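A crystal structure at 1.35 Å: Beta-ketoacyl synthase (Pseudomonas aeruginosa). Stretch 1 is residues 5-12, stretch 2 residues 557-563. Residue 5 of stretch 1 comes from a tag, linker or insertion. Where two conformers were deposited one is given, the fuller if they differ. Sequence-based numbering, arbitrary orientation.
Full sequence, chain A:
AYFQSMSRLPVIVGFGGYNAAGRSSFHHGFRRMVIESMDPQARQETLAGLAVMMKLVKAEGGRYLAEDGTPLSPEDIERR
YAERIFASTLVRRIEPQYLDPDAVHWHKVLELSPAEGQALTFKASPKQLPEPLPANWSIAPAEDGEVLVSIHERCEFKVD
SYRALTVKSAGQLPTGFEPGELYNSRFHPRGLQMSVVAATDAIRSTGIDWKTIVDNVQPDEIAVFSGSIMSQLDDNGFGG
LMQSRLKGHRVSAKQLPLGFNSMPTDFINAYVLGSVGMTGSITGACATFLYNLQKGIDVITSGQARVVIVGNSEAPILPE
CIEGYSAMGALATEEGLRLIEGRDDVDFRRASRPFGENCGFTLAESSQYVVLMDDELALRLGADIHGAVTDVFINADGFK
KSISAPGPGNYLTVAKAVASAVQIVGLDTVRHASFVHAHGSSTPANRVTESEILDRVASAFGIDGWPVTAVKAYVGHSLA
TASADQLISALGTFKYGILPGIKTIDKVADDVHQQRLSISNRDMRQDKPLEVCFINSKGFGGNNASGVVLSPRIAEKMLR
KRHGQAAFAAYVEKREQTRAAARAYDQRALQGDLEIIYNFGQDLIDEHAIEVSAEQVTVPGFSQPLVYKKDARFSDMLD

Stretch 1, residues 5-12: SMSRLPVI
Stretch 2 557-563: KMLRKRH

An extended segment lies against one side of a helix some 548 residues later in the same chain, and the contact is small, 277 Å² summed over both sides. Residues 557-563 are helical throughout, with phi/psi near -65/-43 until His563 relaxes to -99/-19; Arg562 N bonds to Met558 O at 3.0 Å, and His563 N to Leu559 O at 2.9 Å. The closest CA atoms are those of Leu9 and Leu559, 8.8 Å apart; the segment crosses the helix obliquely, its contacts stepping back from Arg562 to Leu559 and Met558.

Stretch 1 opens with Ser5, a tag residue that does not reach the helix, though its O accepts a 2.8 Å hydrogen bond from Ser7 OG (Ser7 chi1 m). Met6 (-49/139; t, t, p) points toward the helix and rests its CG 3.8 Å from Arg562 NH2, oblique to the guanidinium.

The CA-to-CB bond of Ser7 (-145/158) points away, and its backbone carries the polar link. Its O receives both Arg562 NH1 and Arg562 NH2, each at 2.9 Å, with N-H...O angles of 139° and 142°: a fork in which the carbonyl meets the guanidinium edge near its plane. Arg562 is t, t, m with chi4 175°. The CA-to-CB bond of Arg8 (-61/139; m, t, t) also points away; its CA lies 4.0 Å from Arg562 NH1, at that edge.

At Leu9 (-95/125; t, p) the chemistry becomes apolar. Its CD2 lies 4.2 Å from Met558 CE and 4.0 Å from Leu559 CD1, buried methyls packing at van der Waals distance, away from water. Met558 (m, t, p) points toward stretch 1; Leu559 (chi1 -95°, chi2 p) leaves its backbone sideways, but its end comes nearer. Val11 (-113/144, m), within the strand, sets CG1 4.3 Å from Leu559 CD1, while Pro10 and Ile12 are out of reach. The rule is alternation from Leu9 onward, with a side-chain-to-backbone clasp just upstream.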

# COMPACT_ATOMS: atom_id res chain seq x y z
N SER A 5 -9.31 23.77 15.48
CA SER A 5 -9.58 24.22 16.84
C SER A 5 -8.88 23.32 17.85
O SER A 5 -8.21 22.35 17.48
CB SER A 5 -11.09 24.28 17.11
OG SER A 5 -11.76 23.12 16.62
N MET A 6 -9.04 23.65 19.13
CA MET A 6 -8.42 22.91 20.21
C MET A 6 -8.65 21.40 20.04
O MET A 6 -9.76 20.99 19.69
CB MET A 6 -8.99 23.40 21.52
CG MET A 6 -8.80 22.49 22.69
SD MET A 6 -9.33 23.29 24.20
CE MET A 6 -11.10 23.05 24.10
N SER A 7 -7.63 20.58 20.31
CA SER A 7 -7.66 19.16 19.93
C SER A 7 -6.98 18.20 20.91
O SER A 7 -6.11 18.57 21.69
CB SER A 7 -7.02 18.98 18.55
OG SER A 7 -7.77 19.63 17.55
N ARG A 8 -7.38 16.94 20.83
CA ARG A 8 -6.72 15.87 21.54
C ARG A 8 -5.27 15.74 21.10
O ARG A 8 -4.97 15.83 19.91
CB ARG A 8 -7.46 14.55 21.28
CG ARG A 8 -8.78 14.47 22.06
CD ARG A 8 -9.60 13.27 21.69
NE ARG A 8 -10.88 13.23 22.39
CZ ARG A 8 -11.92 12.48 22.04
NH1 ARG A 8 -11.86 11.74 20.94
NH2 ARG A 8 -13.02 12.48 22.77
N LEU A 9 -4.40 15.50 22.07
CA LEU A 9 -2.96 15.30 21.85
C LEU A 9 -2.64 13.82 21.76
O LEU A 9 -2.98 13.08 22.65
CB LEU A 9 -2.15 15.89 23.02
CG LEU A 9 -0.62 15.74 22.95
CD1 LEU A 9 -0.04 16.58 21.83
CD2 LEU A 9 0.05 16.09 24.28
N PRO A 10 -1.98 13.38 20.67
CA PRO A 10 -1.59 11.97 20.60
C PRO A 10 -0.40 11.65 21.50
O PRO A 10 0.71 12.19 21.31
CB PRO A 10 -1.20 11.79 19.12
CG PRO A 10 -1.87 12.92 18.40
CD PRO A 10 -1.76 14.05 19.37
N VAL A 11 -0.61 10.77 22.48
CA VAL A 11 0.48 10.38 23.36
C VAL A 11 0.82 8.91 23.11
O VAL A 11 -0.05 8.10 22.82
CB VAL A 11 0.19 10.65 24.84
CG1 VAL A 11 0.02 12.14 25.07
CG2 VAL A 11 -1.02 9.92 25.35
N ILE A 12 2.12 8.60 23.22
CA ILE A 12 2.63 7.26 23.02
C ILE A 12 2.55 6.52 24.35
O ILE A 12 3.27 6.87 25.29
CB ILE A 12 4.08 7.26 22.51
CG1 ILE A 12 4.22 8.06 21.21
CG2 ILE A 12 4.58 5.81 22.34
CD1 ILE A 12 5.65 8.36 20.84
N LYS A 557 3.94 18.14 31.04
CA LYS A 557 3.64 19.55 31.29
C LYS A 557 2.33 19.94 30.58
O LYS A 557 1.48 20.61 31.14
CB LYS A 557 4.75 20.45 30.75
CG LYS A 557 5.97 20.57 31.62
CD LYS A 557 7.00 21.55 31.02
CE LYS A 557 6.38 22.92 30.74
NZ LYS A 557 7.40 23.95 30.34
N MET A 558 2.18 19.50 29.33
CA MET A 558 1.00 19.81 28.56
C MET A 558 -0.27 19.20 29.18
O MET A 558 -1.28 19.89 29.28
CB MET A 558 1.20 19.35 27.11
CG MET A 558 2.26 20.19 26.39
SD MET A 558 2.75 19.56 24.76
CE MET A 558 1.34 20.08 23.76
N LEU A 559 -0.22 17.95 29.61
CA LEU A 559 -1.40 17.32 30.22
C LEU A 559 -1.76 17.98 31.55
O LEU A 559 -2.95 18.17 31.86
CB LEU A 559 -1.20 15.81 30.40
CG LEU A 559 -1.77 14.94 29.26
CD1 LEU A 559 -0.93 15.11 28.00
CD2 LEU A 559 -1.87 13.49 29.67
N ARG A 560 -0.73 18.33 32.32
CA ARG A 560 -0.94 19.04 33.58
C ARG A 560 -1.63 20.39 33.34
O ARG A 560 -2.55 20.76 34.07
CB ARG A 560 0.39 19.26 34.31
CG ARG A 560 0.94 18.03 35.04
CD ARG A 560 2.35 18.30 35.59
NE ARG A 560 2.91 17.18 36.35
CZ ARG A 560 2.64 16.92 37.63
NH1 ARG A 560 1.79 17.69 38.31
NH2 ARG A 560 3.21 15.89 38.23
N LYS A 561 -1.19 21.11 32.32
CA LYS A 561 -1.75 22.43 32.03
C LYS A 561 -3.21 22.31 31.60
O LYS A 561 -4.06 23.07 32.06
CB LYS A 561 -0.92 23.13 30.95
CG LYS A 561 -1.43 24.50 30.53
CD LYS A 561 -1.41 25.49 31.67
CE LYS A 561 -1.62 26.90 31.15
NZ LYS A 561 -2.04 27.82 32.24
N ARG A 562 -3.50 21.36 30.72
CA ARG A 562 -4.86 21.20 30.22
C ARG A 562 -5.81 20.67 31.29
O ARG A 562 -6.91 21.18 31.43
CB ARG A 562 -4.90 20.29 29.00
CG ARG A 562 -6.30 19.91 28.55
CD ARG A 562 -6.27 19.10 27.25
NE ARG A 562 -6.09 19.96 26.09
CZ ARG A 562 -5.92 19.53 24.85
NH1 ARG A 562 -5.86 18.23 24.60
NH2 ARG A 562 -5.81 20.41 23.86
N HIS A 563 -5.39 19.65 32.03
CA HIS A 563 -6.32 18.89 32.87
C HIS A 563 -6.33 19.30 34.33
O HIS A 563 -7.28 18.97 35.04
CB HIS A 563 -6.05 17.39 32.72
CG HIS A 563 -6.27 16.89 31.33
ND1 HIS A 563 -7.53 16.69 30.81
CD2 HIS A 563 -5.40 16.56 30.36
CE1 HIS A 563 -7.42 16.25 29.57
NE2 HIS A 563 -6.13 16.16 29.27